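Local coordinates for putative nucleotide sugar epimerase/ dehydratase (Bordetella bronchiseptica, PDB 2Q1S), which binds NADH through a Rossmann fold and probably acts as a nucleotide-sugar epimerase or dehydratase in the synthesis of lipopolysaccharide O-antigen, at residues A[63-75]-A[214-226]. Residues are numbered along the deposited sequence; the frame is centred on the assembly and turned at random.
Sequences VDNLLSAEKINVP and PGEILGAGRWRGT. With NAI (1,4-dihydronicotinamide adenine dinucleotide), chain B.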
loop_
_atom_site.group_PDB
_atom_site.type_symbol
_atom_site.label_atom_id
_atom_site.label_comp_id
_atom_site.label_asym_id
_atom_site.label_seq_id
_atom_site.Cartn_x
_atom_site.Cartn_y
_atom_site.Cartn_z
ATOM N N VAL A 63 -11.449 20.199 -2.096
ATOM C CA VAL A 63 -12.083 19.020 -2.702
ATOM C C VAL A 63 -12.398 18.118 -1.523
ATOM O O VAL A 63 -11.439 17.706 -0.836
ATOM C CB VAL A 63 -11.092 18.282 -3.637
ATOM C CG1 VAL A 63 -11.797 17.035 -4.164
ATOM C CG2 VAL A 63 -10.704 19.222 -4.829
ATOM N N ASP A 64 -13.674 17.885 -1.246
ATOM C CA ASP A 64 -14.010 17.100 -0.060
ATOM C C ASP A 64 -15.381 16.479 -0.272
ATOM O O ASP A 64 -16.333 17.172 -0.646
ATOM C CB ASP A 64 -13.977 17.994 1.189
ATOM C CG ASP A 64 -13.831 17.209 2.456
ATOM O OD1 ASP A 64 -14.758 16.356 2.680
ATOM O OD2 ASP A 64 -12.893 17.484 3.205
ATOM N N ASN A 65 -15.480 15.165 -0.041
ATOM C CA ASN A 65 -16.773 14.481 -0.233
ATOM C C ASN A 65 -17.691 14.531 1.011
ATOM O O ASN A 65 -18.772 13.941 1.031
ATOM C CB ASN A 65 -16.543 13.027 -0.692
ATOM C CG ASN A 65 -15.794 12.215 0.311
ATOM O OD1 ASN A 65 -15.298 12.716 1.329
ATOM N ND2 ASN A 65 -15.568 10.940 -0.031
ATOM N N LEU A 66 -17.175 15.181 2.072
ATOM C CA LEU A 66 -17.942 15.319 3.340
ATOM C C LEU A 66 -18.181 14.003 4.061
ATOM O O LEU A 66 -19.084 13.892 4.884
ATOM C CB LEU A 66 -19.248 16.135 3.180
ATOM C CG LEU A 66 -19.008 17.586 2.706
ATOM C CD1 LEU A 66 -20.364 18.310 2.595
ATOM C CD2 LEU A 66 -18.012 18.364 3.578
ATOM N N LEU A 67 -17.298 13.034 3.790
ATOM C CA LEU A 67 -17.477 11.714 4.380
ATOM C C LEU A 67 -17.312 11.755 5.896
ATOM O O LEU A 67 -18.042 11.058 6.627
ATOM C CB LEU A 67 -16.520 10.743 3.722
ATOM C CG LEU A 67 -16.492 9.307 4.210
ATOM C CD1 LEU A 67 -17.857 8.643 4.123
ATOM C CD2 LEU A 67 -15.436 8.552 3.388
ATOM N N SER A 68 -16.398 12.595 6.375
ATOM C CA SER A 68 -16.220 12.774 7.817
ATOM C C SER A 68 -16.141 14.246 8.215
ATOM O O SER A 68 -15.402 14.587 9.122
ATOM C CB SER A 68 -15.004 11.998 8.318
ATOM O OG SER A 68 -13.826 12.382 7.611
ATOM N N ALA A 69 -16.930 15.077 7.529
ATOM C CA ALA A 69 -16.858 16.526 7.645
ATOM C C ALA A 69 -18.253 17.098 7.500
ATOM O O ALA A 69 -19.206 16.421 7.055
ATOM C CB ALA A 69 -15.945 17.081 6.558
ATOM N N GLU A 70 -18.376 18.364 7.918
ATOM C CA GLU A 70 -19.627 19.119 7.802
ATOM C C GLU A 70 -19.369 20.294 6.887
ATOM O O GLU A 70 -18.305 20.901 6.966
ATOM C CB GLU A 70 -20.101 19.640 9.168
ATOM C CG GLU A 70 -20.509 18.562 10.164
ATOM C CD GLU A 70 -21.694 17.753 9.670
ATOM O OE1 GLU A 70 -22.681 18.376 9.235
ATOM O OE2 GLU A 70 -21.632 16.504 9.678
ATOM N N LYS A 71 -20.339 20.582 6.014
ATOM C CA LYS A 71 -20.302 21.703 5.072
ATOM C C LYS A 71 -20.061 23.048 5.767
ATOM O O LYS A 71 -19.443 23.937 5.175
ATOM C CB LYS A 71 -21.595 21.731 4.251
ATOM C CG LYS A 71 -21.636 22.692 3.067
ATOM N N ILE A 72 -20.516 23.201 7.016
ATOM C CA ILE A 72 -20.280 24.462 7.757
ATOM C C ILE A 72 -18.821 24.753 8.033
ATOM O O ILE A 72 -18.470 25.848 8.446
ATOM C CB ILE A 72 -21.075 24.579 9.083
ATOM C CG1 ILE A 72 -20.684 23.444 10.054
ATOM C CG2 ILE A 72 -22.548 24.643 8.776
ATOM C CD1 ILE A 72 -20.996 23.794 11.527
ATOM N N ASN A 73 -17.964 23.779 7.771
ATOM C CA ASN A 73 -16.532 23.992 7.866
ATOM C C ASN A 73 -15.873 24.418 6.562
ATOM O O ASN A 73 -14.666 24.578 6.503
ATOM C CB ASN A 73 -15.846 22.749 8.423
ATOM C CG ASN A 73 -15.624 22.821 9.906
ATOM O OD1 ASN A 73 -15.492 23.890 10.474
ATOM N ND2 ASN A 73 -15.562 21.674 10.539
ATOM N N VAL A 74 -16.661 24.612 5.519
ATOM C CA VAL A 74 -16.133 25.231 4.323
ATOM C C VAL A 74 -16.774 26.543 3.897
ATOM O O VAL A 74 -17.891 26.570 3.402
ATOM C CB VAL A 74 -16.010 24.280 3.150
ATOM C CG1 VAL A 74 -16.762 23.014 3.374
ATOM C CG2 VAL A 74 -16.404 24.942 1.870
ATOM N N PRO A 75 -16.023 27.624 4.080
ATOM C CA PRO A 75 -16.558 28.977 3.999
ATOM C C PRO A 75 -17.068 29.289 2.613
ATOM O O PRO A 75 -16.580 28.756 1.624
ATOM C CB PRO A 75 -15.339 29.822 4.278
ATOM C CG PRO A 75 -14.262 29.051 3.729
ATOM C CD PRO A 75 -14.556 27.648 4.153
ATOM N N PRO A 214 -10.201 23.760 17.922
ATOM C CA PRO A 214 -11.473 24.150 17.306
ATOM C C PRO A 214 -11.683 23.509 15.934
ATOM O O PRO A 214 -10.709 23.290 15.196
ATOM C CB PRO A 214 -11.346 25.675 17.161
ATOM C CG PRO A 214 -10.224 26.077 18.079
ATOM C CD PRO A 214 -9.309 24.906 18.194
ATOM N N GLY A 215 -12.931 23.201 15.604
ATOM C CA GLY A 215 -13.255 22.718 14.264
ATOM C C GLY A 215 -13.370 21.207 14.143
ATOM O O GLY A 215 -13.849 20.731 13.121
ATOM N N GLU A 216 -12.982 20.469 15.190
ATOM C CA GLU A 216 -13.248 19.025 15.256
ATOM C C GLU A 216 -14.591 18.830 15.899
ATOM O O GLU A 216 -14.763 19.129 17.092
ATOM C CB GLU A 216 -12.176 18.264 16.061
ATOM C CG GLU A 216 -12.474 16.766 16.047
ATOM C CD GLU A 216 -11.377 15.875 16.571
ATOM O OE1 GLU A 216 -10.475 16.333 17.303
ATOM O OE2 GLU A 216 -11.429 14.666 16.246
ATOM N N ILE A 217 -15.552 18.360 15.089
ATOM C CA ILE A 217 -16.948 18.237 15.510
ATOM C C ILE A 217 -17.273 16.763 15.734
ATOM O O ILE A 217 -17.234 15.973 14.789
ATOM C CB ILE A 217 -17.895 18.814 14.425
ATOM C CG1 ILE A 217 -17.599 20.300 14.183
ATOM C CG2 ILE A 217 -19.394 18.539 14.796
ATOM C CD1 ILE A 217 -18.217 20.922 12.879
ATOM N N LEU A 218 -17.640 16.403 16.964
ATOM C CA LEU A 218 -18.094 15.029 17.225
ATOM C C LEU A 218 -19.243 14.698 16.279
ATOM O O LEU A 218 -20.140 15.516 16.099
ATOM C CB LEU A 218 -18.541 14.862 18.685
ATOM C CG LEU A 218 -17.468 15.128 19.759
ATOM C CD1 LEU A 218 -18.090 15.055 21.151
ATOM C CD2 LEU A 218 -16.284 14.160 19.688
ATOM N N GLY A 219 -19.181 13.520 15.628
ATOM C CA GLY A 219 -20.298 13.104 14.755
ATOM C C GLY A 219 -20.214 13.696 13.348
ATOM O O GLY A 219 -21.112 13.469 12.541
ATOM N N ALA A 220 -19.171 14.458 13.038
ATOM C CA ALA A 220 -19.057 15.048 11.703
ATOM C C ALA A 220 -19.146 13.989 10.592
ATOM O O ALA A 220 -18.510 12.936 10.669
ATOM C CB ALA A 220 -17.788 15.873 11.573
ATOM N N GLY A 221 -19.951 14.271 9.571
ATOM C CA GLY A 221 -20.028 13.431 8.364
ATOM C C GLY A 221 -20.976 12.258 8.479
ATOM O O GLY A 221 -21.891 12.273 9.299
ATOM N N ARG A 222 -20.748 11.235 7.658
ATOM C CA ARG A 222 -21.628 10.063 7.577
ATOM C C ARG A 222 -21.251 9.044 8.639
ATOM O O ARG A 222 -20.107 9.063 9.107
ATOM C CB ARG A 222 -21.509 9.424 6.192
ATOM C CG ARG A 222 -21.614 10.457 5.094
ATOM C CD ARG A 222 -21.644 9.878 3.687
ATOM N NE ARG A 222 -20.884 10.797 2.847
ATOM C CZ ARG A 222 -20.232 10.471 1.738
ATOM N NH1 ARG A 222 -20.273 9.226 1.268
ATOM N NH2 ARG A 222 -19.554 11.408 1.097
ATOM N N TRP A 223 -22.192 8.173 9.017
ATOM C CA TRP A 223 -21.896 7.018 9.854
ATOM C C TRP A 223 -20.829 6.137 9.178
ATOM O O TRP A 223 -21.023 5.647 8.074
ATOM C CB TRP A 223 -23.158 6.179 10.052
ATOM C CG TRP A 223 -22.940 4.990 10.887
ATOM C CD1 TRP A 223 -22.931 3.670 10.477
ATOM C CD2 TRP A 223 -22.715 4.976 12.302
ATOM N NE1 TRP A 223 -22.731 2.844 11.564
ATOM C CE2 TRP A 223 -22.620 3.614 12.699
ATOM C CE3 TRP A 223 -22.620 5.977 13.280
ATOM C CZ2 TRP A 223 -22.389 3.238 14.031
ATOM C CZ3 TRP A 223 -22.409 5.604 14.613
ATOM C CH2 TRP A 223 -22.283 4.245 14.973
ATOM N N ARG A 224 -19.701 5.934 9.841
ATOM C CA ARG A 224 -18.654 5.127 9.244
ATOM C C ARG A 224 -18.515 3.767 9.949
ATOM O O ARG A 224 -17.439 3.131 9.883
ATOM C CB ARG A 224 -17.341 5.933 9.163
ATOM C CG ARG A 224 -17.508 7.113 8.205
ATOM C CD ARG A 224 -16.330 8.051 8.153
ATOM N NE ARG A 224 -15.861 8.536 9.454
ATOM C CZ ARG A 224 -16.392 9.515 10.171
ATOM N NH1 ARG A 224 -17.518 10.097 9.774
ATOM N NH2 ARG A 224 -15.807 9.873 11.310
ATOM N N GLY A 225 -19.589 3.309 10.591
ATOM C CA GLY A 225 -19.596 1.941 11.056
ATOM C C GLY A 225 -19.611 1.711 12.553
ATOM O O GLY A 225 -20.151 0.718 13.017
ATOM N N THR A 226 -18.962 2.606 13.305
ATOM C CA THR A 226 -18.744 2.392 14.732
ATOM C C THR A 226 -18.983 3.681 15.521
ATOM O O THR A 226 -19.032 4.781 14.937
ATOM C CB THR A 226 -17.301 1.888 15.027
ATOM O OG1 THR A 226 -16.417 3.006 15.100
ATOM C CG2 THR A 226 -16.792 0.893 13.943
HETATM P PA NAI B . -10.995 14.575 9.066
HETATM O O1A NAI B . -11.730 13.291 8.924
HETATM O O2A NAI B . -11.688 15.760 9.779
HETATM O O5B NAI B . -10.448 15.078 7.712
HETATM C C5B NAI B . -10.325 14.279 6.530
HETATM C C4B NAI B . -11.149 14.864 5.396
HETATM O O4B NAI B . -11.028 14.015 4.260
HETATM C C3B NAI B . -12.654 14.929 5.768
HETATM O O3B NAI B . -13.158 16.253 5.521
HETATM C C2B NAI B . -13.287 13.956 4.784
HETATM O O2B NAI B . -14.645 14.250 4.333
HETATM C C1B NAI B . -12.315 14.022 3.605
HETATM N N9A NAI B . -12.400 12.905 2.680
HETATM C C8A NAI B . -12.596 11.587 2.988
HETATM N N7A NAI B . -12.566 10.868 1.864
HETATM C C5A NAI B . -12.338 11.690 0.800
HETATM C C6A NAI B . -12.199 11.567 -0.657
HETATM N N6A NAI B . -12.285 10.397 -1.301
HETATM N N1A NAI B . -11.966 12.687 -1.410
HETATM C C2A NAI B . -11.883 13.888 -0.776
HETATM N N3A NAI B . -11.987 14.109 0.545
HETATM C C4A NAI B . -12.209 13.044 1.394
HETATM O O3 NAI B . -9.695 14.172 9.906
HETATM P PN NAI B . -8.395 15.069 10.292
HETATM O O1N NAI B . -8.003 14.776 11.653
HETATM O O2N NAI B . -8.679 16.459 9.783
HETATM O O5D NAI B . -7.288 14.447 9.256
HETATM C C5D NAI B . -6.619 15.256 8.274
HETATM C C4D NAI B . -5.367 14.494 7.838
HETATM O O4D NAI B . -4.485 14.406 8.932
HETATM C C3D NAI B . -5.654 13.036 7.478
HETATM O O3D NAI B . -4.866 12.720 6.322
HETATM C C2D NAI B . -5.224 12.265 8.688
HETATM O O2D NAI B . -4.848 10.904 8.346
HETATM C C1D NAI B . -4.035 13.054 9.160
HETATM N N1N NAI B . -3.728 12.875 10.555
HETATM C C2N NAI B . -4.499 13.411 11.557
HETATM C C3N NAI B . -4.157 13.240 12.896
HETATM C C7N NAI B . -5.010 13.814 14.023
HETATM O O7N NAI B . -4.638 13.642 15.172
HETATM N N7N NAI B . -6.119 14.510 13.667
HETATM C C4N NAI B . -2.962 12.553 13.243
HETATM C C5N NAI B . -2.167 12.044 12.176
HETATM C C6N NAI B . -2.558 12.253 10.855
#
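The adenosine-binding loop after strand 59-63 of the Rossmann fold meets the loop after strand 203-212, and the two backbones come nearest at S68 and G221, whose CA atoms are 3.9 Å apart. Glycine suits this spot because a side chain would run into the backbone of L67 and S68. Its amide donates almost straight (177°) to E70 OE2 at 2.8 Å, on the anti side of the carboxylate; the same oxygen forms a salt bridge with K367. Next along, R222 N donates to L67 O at 2.9 Å, and the R222 side chain, long enough to span L67, bends at chi3 and brings NH2 to N65 O at 2.7 Å. That acceptor lies in the guanidinium plane, at its edge, while CD1 of L67 packs over one face, toward its rim. R224 presents its flat, many-donor guanidinium to S68, whose CB sits 3.4 Å above the centre of the plane; NH1 donates to A220 O within its own loop and only weakly to L67 O, and NE donates to H110 O.

In classical Rossmann manner, D64, just after the strand, grips both hydroxyls of the adenine ribose, its paired carboxylate oxygens suiting a diol: OD1 accepts a hydrogen bond from O2B and OD2 one from O3B. Two successive Asx turns, from D64 OD1 to L66 N and from N65 OD1 to L67 N, shape the chain beyond it. The small S68 side chain, with OG tucked over its own backbone (chi1 56°), donates to phosphate oxygen O1A of NADH at 2.6 Å; S68 thus has OG on the cofactor and CB on R224. Farther along, N73 ND2 donates to G215 O at 3.2 Å, on a lone pair in the carbonyl plane, and the apolar CD1 of I217 lies 4.2 Å from CD1 of I72.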